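Long-range contact in extracellular ligand-binding receptor (Desulfohalobium retbaense DSM 5692, PDB 5ERE), which probably serves as an extracellular receptor that senses small solutes, binding 2-oxo-4-methylpentanoic acid, cytosine and calcium: residues A[359-372]-A[382-396]. Residues are numbered along the deposited sequence; the frame is centred on the assembly and turned at random.
Sequences LRGDRASAILETLF and VTVDATGTIVNVAPK. With CYT (6-aminopyrimidin-2(1H)-one), chain C.
Leu368 drives its two methyls into the hairpin formed by 378-385 and 390-394: CD2 rests on CG2 of Thr383, and CD1 comes within 3.7 Å of the backbone N of Val393, beside the amide carbon of Asn392. Its CB meets the CB of Ala394, and Leu359 continues the packing with CB against Val391 CG2. This is the tight, buried part, and several of its polar atoms are tied down. With chi1 at 55°, Thr383 turns OG1 to the Leu359 carbonyl O, to which it donates at 2.9 Å, and CG2 to Leu368. The Asn392 amide reaches the first turn of the helix, where ND2 gives Ser365 OG a nearly straight bond of 2.9 Å, lying in the amide plane; OD1 takes the backbone N of Val393 from above that plane. With an alanine here in place of Asn392 the ND2 donor is gone, and Ser365 OG would probably be left to the weak Lys396 bond, with a gap beside Leu368 CD1. Farther along the helix the fit is close again: Pro395, after a cis peptide, lays CD over the centre of the Phe372 ring in a CH-pi contact.

Toward solvent the fit is looser. Lys396, bent back at chi2 and chi4, brings NZ to Ser365 OG in that weak bond and to its own segment's Val393 O in a firmer one, while Glu369 OE2 stays 4.3 Å from that NZ and is linked through a water to the backbone N of Lys396. At the other end, the exposed Arg360 guanidinium lies with one face over Val391 CG1.

Val391 and Asn392 both face Thr383 in a classic beta bulge. Val382 points away from the helix and lines the cytosine pocket on the sheet's other side. A helix packed on one face of an antiparallel sheet, with ligand on the other, is typical of the PAS-like Cache sensor domain.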
ATOM      1  N   LEU A 359     -25.959 -37.224   2.860  1.00 47.05           N
ATOM      2  CA  LEU A 359     -24.920 -36.561   2.071  1.00 56.24           C
ATOM      3  C   LEU A 359     -25.272 -36.438   0.586  1.00 60.73           C
ATOM      4  O   LEU A 359     -24.674 -35.627  -0.126  1.00 46.23           O
ATOM      5  CB  LEU A 359     -23.600 -37.322   2.178  1.00 47.36           C
ATOM      6  CG  LEU A 359     -22.971 -37.559   3.556  1.00 51.23           C
ATOM      7  CD1 LEU A 359     -21.592 -38.204   3.382  1.00 49.32           C
ATOM      8  CD2 LEU A 359     -22.859 -36.271   4.368  1.00 48.40           C
ATOM      9  N   ARG A 360     -26.209 -37.270   0.126  1.00 63.19           N
ATOM     10  CA  ARG A 360     -26.672 -37.240  -1.263  1.00 67.42           C
ATOM     11  C   ARG A 360     -28.046 -36.577  -1.375  1.00 66.77           C
ATOM     12  O   ARG A 360     -28.806 -36.519  -0.397  1.00 60.44           O
ATOM     13  CB  ARG A 360     -26.736 -38.658  -1.836  1.00 64.70           C
ATOM     14  CG  ARG A 360     -25.404 -39.398  -1.871  1.00 69.06           C
ATOM     15  CD  ARG A 360     -25.613 -40.812  -2.419  1.00 81.71           C
ATOM     16  NE  ARG A 360     -24.705 -41.145  -3.521  1.00 85.50           N
ATOM     17  CZ  ARG A 360     -23.727 -42.059  -3.477  1.00 83.97           C
ATOM     18  NH1 ARG A 360     -23.478 -42.780  -2.379  1.00 72.86           N
ATOM     19  NH2 ARG A 360     -22.981 -42.256  -4.558  1.00 84.93           N
ATOM     20  N   GLY A 361     -28.356 -36.064  -2.567  1.00 62.91           N
ATOM     21  CA  GLY A 361     -29.692 -35.568  -2.858  1.00 65.01           C
ATOM     22  C   GLY A 361     -29.952 -34.086  -2.668  1.00 60.68           C
ATOM     23  O   GLY A 361     -29.083 -33.317  -2.258  1.00 47.25           O
ATOM     24  N   ASP A 362     -31.186 -33.683  -2.956  1.00 52.72           N
ATOM     25  CA  ASP A 362     -31.516 -32.276  -3.091  1.00 54.56           C
ATOM     26  C   ASP A 362     -31.405 -31.497  -1.789  1.00 52.83           C
ATOM     27  O   ASP A 362     -31.002 -30.334  -1.805  1.00 57.54           O
ATOM     28  CB  ASP A 362     -32.945 -32.119  -3.661  1.00 64.34           C
ATOM     29  CG  ASP A 362     -33.095 -32.735  -5.045  1.00 62.65           C
ATOM     30  OD1 ASP A 362     -32.065 -33.067  -5.671  1.00 64.46           O
ATOM     31  OD2 ASP A 362     -34.240 -32.887  -5.516  1.00 70.26           O
ATOM     32  N   ARG A 363     -31.791 -32.102  -0.669  1.00 57.69           N
ATOM     33  CA  ARG A 363     -31.625 -31.441   0.630  1.00 63.12           C
ATOM     34  C   ARG A 363     -30.125 -31.255   0.976  1.00 59.74           C
ATOM     35  O   ARG A 363     -29.709 -30.213   1.498  1.00 47.91           O
ATOM     36  CB  ARG A 363     -32.318 -32.238   1.740  1.00 73.29           C
ATOM     37  CG  ARG A 363     -33.822 -32.479   1.531  1.00 76.84           C
ATOM     38  CD  ARG A 363     -34.505 -32.846   2.850  1.00 84.18           C
ATOM     39  NE  ARG A 363     -33.906 -34.033   3.462  1.00 94.25           N
ATOM     40  CZ  ARG A 363     -34.191 -35.289   3.113  1.00 98.86           C
ATOM     41  NH1 ARG A 363     -35.081 -35.535   2.152  1.00103.75           N
ATOM     42  NH2 ARG A 363     -33.583 -36.301   3.724  1.00 86.06           N
ATOM     43  N   ALA A 364     -29.316 -32.262   0.683  1.00 55.14           N
ATOM     44  CA  ALA A 364     -27.877 -32.148   0.925  1.00 54.70           C
ATOM     45  C   ALA A 364     -27.284 -31.072   0.009  1.00 49.07           C
ATOM     46  O   ALA A 364     -26.534 -30.206   0.453  1.00 46.83           O
ATOM     47  CB  ALA A 364     -27.186 -33.481   0.711  1.00 57.21           C
ATOM     48  N   SER A 365     -27.652 -31.121  -1.267  1.00 56.92           N
ATOM     49  CA  SER A 365     -27.187 -30.155  -2.244  1.00 50.86           C
ATOM     50  C   SER A 365     -27.449 -28.717  -1.835  1.00 53.37           C
ATOM     51  O   SER A 365     -26.621 -27.849  -2.105  1.00 48.04           O
ATOM     52  CB  SER A 365     -27.841 -30.432  -3.594  1.00 55.36           C
ATOM     53  OG  SER A 365     -27.254 -31.584  -4.178  1.00 48.20           O
ATOM     54  N   ALA A 366     -28.592 -28.469  -1.186  1.00 51.72           N
ATOM     55  CA  ALA A 366     -28.976 -27.127  -0.750  1.00 48.27           C
ATOM     56  C   ALA A 366     -28.080 -26.601   0.369  1.00 50.30           C
ATOM     57  O   ALA A 366     -27.766 -25.409   0.444  1.00 43.62           O
ATOM     58  CB  ALA A 366     -30.454 -27.130  -0.271  1.00 39.73           C
ATOM     59  N   ILE A 367     -27.724 -27.496   1.277  1.00 44.75           N
ATOM     60  CA  ILE A 367     -26.770 -27.183   2.331  1.00 45.55           C
ATOM     61  C   ILE A 367     -25.449 -26.796   1.660  1.00 35.71           C
ATOM     62  O   ILE A 367     -24.868 -25.751   1.971  1.00 39.19           O
ATOM     63  CB  ILE A 367     -26.651 -28.371   3.289  1.00 44.85           C
ATOM     64  CG1 ILE A 367     -27.985 -28.487   4.061  1.00 43.93           C
ATOM     65  CG2 ILE A 367     -25.475 -28.221   4.244  1.00 43.33           C
ATOM     66  CD1 ILE A 367     -28.202 -29.811   4.793  1.00 46.93           C
ATOM     67  N   LEU A 368     -25.030 -27.589   0.684  1.00 38.15           N
ATOM     68  CA  LEU A 368     -23.780 -27.340  -0.033  1.00 43.28           C
ATOM     69  C   LEU A 368     -23.804 -26.019  -0.788  1.00 47.97           C
ATOM     70  O   LEU A 368     -22.841 -25.253  -0.731  1.00 36.04           O
ATOM     71  CB  LEU A 368     -23.466 -28.495  -0.998  1.00 43.79           C
ATOM     72  CG  LEU A 368     -22.924 -29.803  -0.369  1.00 43.40           C
ATOM     73  CD1 LEU A 368     -22.617 -30.819  -1.448  1.00 36.21           C
ATOM     74  CD2 LEU A 368     -21.673 -29.585   0.522  1.00 50.70           C
ATOM     75  N   GLU A 369     -24.917 -25.723  -1.469  1.00 43.31           N
ATOM     76  CA  GLU A 369     -25.009 -24.510  -2.241  1.00 32.13           C
ATOM     77  C   GLU A 369     -24.890 -23.283  -1.381  1.00 34.10           C
ATOM     78  O   GLU A 369     -24.325 -22.280  -1.795  1.00 36.19           O
ATOM     79  CB  GLU A 369     -26.349 -24.477  -3.001  1.00 39.96           C
ATOM     80  CG  GLU A 369     -26.396 -25.490  -4.102  1.00 38.50           C
ATOM     81  CD  GLU A 369     -25.664 -25.033  -5.308  1.00 40.07           C
ATOM     82  OE1 GLU A 369     -25.209 -23.880  -5.276  1.00 41.04           O
ATOM     83  OE2 GLU A 369     -25.594 -25.782  -6.314  1.00 43.23           O
ATOM     84  N   THR A 370     -25.512 -23.336  -0.217  1.00 33.18           N
ATOM     85  CA  THR A 370     -25.447 -22.240   0.760  1.00 42.72           C
ATOM     86  C   THR A 370     -24.000 -22.133   1.359  1.00 37.08           C
ATOM     87  O   THR A 370     -23.418 -21.061   1.430  1.00 39.63           O
ATOM     88  CB  THR A 370     -26.481 -22.472   1.879  1.00 39.03           C
ATOM     89  OG1 THR A 370     -27.804 -22.420   1.326  1.00 46.44           O
ATOM     90  CG2 THR A 370     -26.370 -21.445   3.006  1.00 38.02           C
ATOM     91  N   LEU A 371     -23.441 -23.258   1.755  1.00 34.96           N
ATOM     92  CA  LEU A 371     -22.070 -23.289   2.330  1.00 41.40           C
ATOM     93  C   LEU A 371     -21.050 -22.601   1.411  1.00 37.00           C
ATOM     94  O   LEU A 371     -20.200 -21.813   1.842  1.00 33.92           O
ATOM     95  CB  LEU A 371     -21.649 -24.736   2.588  1.00 39.88           C
ATOM     96  CG  LEU A 371     -20.235 -24.919   3.183  1.00 36.89           C
ATOM     97  CD1 LEU A 371     -20.115 -24.284   4.557  1.00 35.59           C
ATOM     98  CD2 LEU A 371     -19.944 -26.378   3.246  1.00 33.84           C
ATOM     99  N   PHE A 372     -21.187 -22.851   0.119  1.00 33.66           N
ATOM    100  CA  PHE A 372     -20.338 -22.209  -0.855  1.00 39.70           C
ATOM    101  C   PHE A 372     -20.540 -20.677  -0.883  1.00 33.24           C
ATOM    102  O   PHE A 372     -19.549 -19.904  -0.903  1.00 34.96           O
ATOM    103  CB  PHE A 372     -20.574 -22.871  -2.211  1.00 30.27           C
ATOM    104  CG  PHE A 372     -19.761 -22.279  -3.301  1.00 33.78           C
ATOM    105  CD1 PHE A 372     -18.407 -22.550  -3.393  1.00 32.53           C
ATOM    106  CD2 PHE A 372     -20.339 -21.450  -4.244  1.00 39.52           C
ATOM    107  CE1 PHE A 372     -17.658 -21.958  -4.347  1.00 26.89           C
ATOM    108  CE2 PHE A 372     -19.577 -20.881  -5.254  1.00 41.36           C
ATOM    109  CZ  PHE A 372     -18.252 -21.126  -5.313  1.00 37.21           C
ATOM    110  N   VAL A 382     -17.950 -30.129  -1.041  1.00 41.68           N
ATOM    111  CA  VAL A 382     -18.377 -31.489  -1.287  1.00 34.71           C
ATOM    112  C   VAL A 382     -18.796 -32.198  -0.024  1.00 38.61           C
ATOM    113  O   VAL A 382     -18.449 -31.797   1.111  1.00 38.63           O
ATOM    114  CB  VAL A 382     -17.281 -32.320  -1.956  1.00 38.08           C
ATOM    115  CG1 VAL A 382     -16.854 -31.707  -3.268  1.00 43.39           C
ATOM    116  CG2 VAL A 382     -16.075 -32.486  -1.020  1.00 42.37           C
ATOM    117  N   THR A 383     -19.542 -33.273  -0.225  1.00 41.58           N
ATOM    118  CA  THR A 383     -19.721 -34.269   0.806  1.00 45.56           C
ATOM    119  C   THR A 383     -19.017 -35.514   0.329  1.00 47.37           C
ATOM    120  O   THR A 383     -18.892 -35.737  -0.876  1.00 40.22           O
ATOM    121  CB  THR A 383     -21.200 -34.557   1.114  1.00 44.62           C
ATOM    122  OG1 THR A 383     -21.892 -34.916  -0.086  1.00 49.07           O
ATOM    123  CG2 THR A 383     -21.823 -33.337   1.744  1.00 44.79           C
ATOM    124  N   VAL A 384     -18.556 -36.290   1.310  1.00 44.36           N
ATOM    125  CA  VAL A 384     -17.695 -37.458   1.136  1.00 48.05           C
ATOM    126  C   VAL A 384     -18.199 -38.564   2.065  1.00 50.99           C
ATOM    127  O   VAL A 384     -18.302 -38.347   3.275  1.00 46.03           O
ATOM    128  CB  VAL A 384     -16.216 -37.136   1.483  1.00 54.03           C
ATOM    129  CG1 VAL A 384     -15.319 -38.353   1.250  1.00 54.54           C
ATOM    130  CG2 VAL A 384     -15.720 -35.946   0.680  1.00 49.95           C
ATOM    131  N   ASP A 385     -18.509 -39.740   1.524  1.00 54.53           N
ATOM    132  CA  ASP A 385     -19.094 -40.810   2.345  1.00 58.51           C
ATOM    133  C   ASP A 385     -18.067 -41.596   3.177  1.00 59.32           C
ATOM    134  O   ASP A 385     -16.844 -41.371   3.098  1.00 54.40           O
ATOM    135  CB  ASP A 385     -19.916 -41.787   1.469  1.00 56.78           C
ATOM    136  CG  ASP A 385     -19.072 -42.599   0.480  1.00 61.61           C
ATOM    137  OD1 ASP A 385     -17.848 -42.781   0.685  1.00 57.53           O
ATOM    138  OD2 ASP A 385     -19.658 -43.086  -0.518  1.00 64.60           O
ATOM    139  N   ALA A 386     -18.582 -42.534   3.966  1.00 60.06           N
ATOM    140  CA  ALA A 386     -17.767 -43.288   4.923  1.00 62.31           C
ATOM    141  C   ALA A 386     -16.634 -44.066   4.230  1.00 57.75           C
ATOM    142  O   ALA A 386     -15.704 -44.522   4.892  1.00 64.56           O
ATOM    143  CB  ALA A 386     -18.669 -44.225   5.738  1.00 55.49           C
ATOM    144  N   THR A 387     -16.694 -44.175   2.899  1.00 53.28           N
ATOM    145  CA  THR A 387     -15.668 -44.864   2.105  1.00 53.02           C
ATOM    146  C   THR A 387     -14.608 -43.917   1.528  1.00 50.75           C
ATOM    147  O   THR A 387     -13.606 -44.354   0.981  1.00 54.96           O
ATOM    148  CB  THR A 387     -16.304 -45.650   0.927  1.00 59.01           C
ATOM    149  OG1 THR A 387     -16.521 -44.780  -0.197  1.00 59.40           O
ATOM    150  CG2 THR A 387     -17.630 -46.261   1.346  1.00 64.34           C
ATOM    151  N   GLY A 388     -14.813 -42.615   1.665  1.00 57.13           N
ATOM    152  CA  GLY A 388     -13.854 -41.660   1.147  1.00 52.85           C
ATOM    153  C   GLY A 388     -14.159 -41.312  -0.303  1.00 54.06           C
ATOM    154  O   GLY A 388     -13.289 -40.854  -1.041  1.00 44.16           O
ATOM    155  N   THR A 389     -15.412 -41.513  -0.704  1.00 57.13           N
ATOM    156  CA  THR A 389     -15.854 -41.173  -2.063  1.00 54.97           C
ATOM    157  C   THR A 389     -16.680 -39.881  -2.063  1.00 43.31           C
ATOM    158  O   THR A 389     -17.604 -39.729  -1.273  1.00 45.80           O
ATOM    159  CB  THR A 389     -16.691 -42.304  -2.687  1.00 54.50           C
ATOM    160  OG1 THR A 389     -15.966 -43.536  -2.630  1.00 52.93           O
ATOM    161  CG2 THR A 389     -17.021 -41.979  -4.163  1.00 55.09           C
ATOM    162  N   ILE A 390     -16.331 -38.944  -2.934  1.00 45.11           N
ATOM    163  CA  ILE A 390     -17.120 -37.739  -3.102  1.00 44.76           C
ATOM    164  C   ILE A 390     -18.473 -38.114  -3.690  1.00 54.43           C
ATOM    165  O   ILE A 390     -18.530 -38.749  -4.742  1.00 52.07           O
ATOM    166  CB  ILE A 390     -16.421 -36.718  -4.008  1.00 42.34           C
ATOM    167  CG1 ILE A 390     -15.080 -36.299  -3.382  1.00 42.34           C
ATOM    168  CG2 ILE A 390     -17.311 -35.507  -4.196  1.00 35.93           C
ATOM    169  CD1 ILE A 390     -14.268 -35.341  -4.222  1.00 45.18           C
ATOM    170  N   VAL A 391     -19.548 -37.716  -3.002  1.00 47.33           N
ATOM    171  CA  VAL A 391     -20.902 -38.109  -3.368  1.00 51.22           C
ATOM    172  C   VAL A 391     -21.798 -36.917  -3.685  1.00 48.82           C
ATOM    173  O   VAL A 391     -22.920 -37.104  -4.107  1.00 56.56           O
ATOM    174  CB  VAL A 391     -21.574 -38.947  -2.244  1.00 53.90           C
ATOM    175  CG1 VAL A 391     -20.786 -40.231  -1.998  1.00 52.78           C
ATOM    176  CG2 VAL A 391     -21.725 -38.141  -0.949  1.00 51.88           C
ATOM    177  N   ASN A 392     -21.311 -35.698  -3.477  1.00 48.29           N
ATOM    178  CA  ASN A 392     -22.077 -34.521  -3.845  1.00 47.68           C
ATOM    179  C   ASN A 392     -21.140 -33.308  -3.884  1.00 48.31           C
ATOM    180  O   ASN A 392     -20.072 -33.335  -3.282  1.00 45.49           O
ATOM    181  CB  ASN A 392     -23.263 -34.326  -2.875  1.00 45.39           C
ATOM    182  CG  ASN A 392     -24.392 -33.475  -3.472  1.00 50.41           C
ATOM    183  OD1 ASN A 392     -24.304 -33.026  -4.603  1.00 43.24           O
ATOM    184  ND2 ASN A 392     -25.469 -33.270  -2.700  1.00 56.46           N
ATOM    185  N   VAL A 393     -21.519 -32.274  -4.634  1.00 48.72           N
ATOM    186  CA  VAL A 393     -20.699 -31.075  -4.794  1.00 39.80           C
ATOM    187  C   VAL A 393     -21.541 -29.871  -5.181  1.00 47.14           C
ATOM    188  O   VAL A 393     -22.497 -30.003  -5.929  1.00 44.46           O
ATOM    189  CB  VAL A 393     -19.609 -31.270  -5.873  1.00 44.88           C
ATOM    190  CG1 VAL A 393     -20.233 -31.562  -7.253  1.00 43.08           C
ATOM    191  CG2 VAL A 393     -18.677 -30.045  -5.951  1.00 43.02           C
ATOM    192  N   ALA A 394     -21.164 -28.706  -4.668  1.00 35.98           N
ATOM    193  CA  ALA A 394     -21.607 -27.433  -5.173  1.00 37.41           C
ATOM    194  C   ALA A 394     -20.399 -26.529  -5.359  1.00 40.05           C
ATOM    195  O   ALA A 394     -19.510 -26.528  -4.523  1.00 37.07           O
ATOM    196  CB  ALA A 394     -22.621 -26.781  -4.219  1.00 40.07           C
ATOM    197  N   PRO A 395     -20.363 -25.727  -6.434  1.00 34.52           N
ATOM    198  CA  PRO A 395     -21.285 -25.605  -7.573  1.00 38.86           C
ATOM    199  C   PRO A 395     -21.418 -26.864  -8.369  1.00 38.98           C
ATOM    200  O   PRO A 395     -20.463 -27.640  -8.460  1.00 34.44           O
ATOM    201  CB  PRO A 395     -20.640 -24.522  -8.419  1.00 33.80           C
ATOM    202  CG  PRO A 395     -19.911 -23.718  -7.457  1.00 40.07           C
ATOM    203  CD  PRO A 395     -19.304 -24.724  -6.535  1.00 36.00           C
ATOM    204  N   LYS A 396     -22.581 -27.051  -8.985  1.00 43.72           N
ATOM    205  CA  LYS A 396     -22.833 -28.277  -9.715  1.00 46.29           C
ATOM    206  C   LYS A 396     -21.994 -28.367 -10.985  1.00 43.44           C
ATOM    207  O   LYS A 396     -21.864 -29.445 -11.551  1.00 53.21           O
ATOM    208  CB  LYS A 396     -24.342 -28.413 -10.030  1.00 49.98           C
ATOM    209  CG  LYS A 396     -25.178 -28.922  -8.820  1.00 48.82           C
ATOM    210  CD  LYS A 396     -24.686 -30.308  -8.320  1.00 59.04           C
ATOM    211  CE  LYS A 396     -25.484 -30.907  -7.143  1.00 57.11           C
ATOM    212  NZ  LYS A 396     -25.504 -30.068  -5.921  1.00 57.48           N
TER
HETATM  213  N3  CYT C 602     -11.342 -32.209  -3.553  1.00 38.76           N
HETATM  214  C4  CYT C 602     -12.246 -31.754  -2.686  1.00 48.02           C
HETATM  215  N1  CYT C 602     -10.309 -33.456  -1.806  1.00 36.99           N
HETATM  216  C2  CYT C 602     -10.357 -33.062  -3.150  1.00 40.44           C
HETATM  217  O2  CYT C 602      -9.477 -33.471  -3.941  1.00 35.81           O
HETATM  218  N4  CYT C 602     -13.210 -30.915  -3.160  1.00 39.66           N
HETATM  219  C5  CYT C 602     -12.218 -32.146  -1.302  1.00 45.24           C
HETATM  220  C6  CYT C 602     -11.246 -32.986  -0.909  1.00 42.06           C
HETATM  221  O   HOH W   1     -24.696 -25.061  -8.696  1.00 36.58           O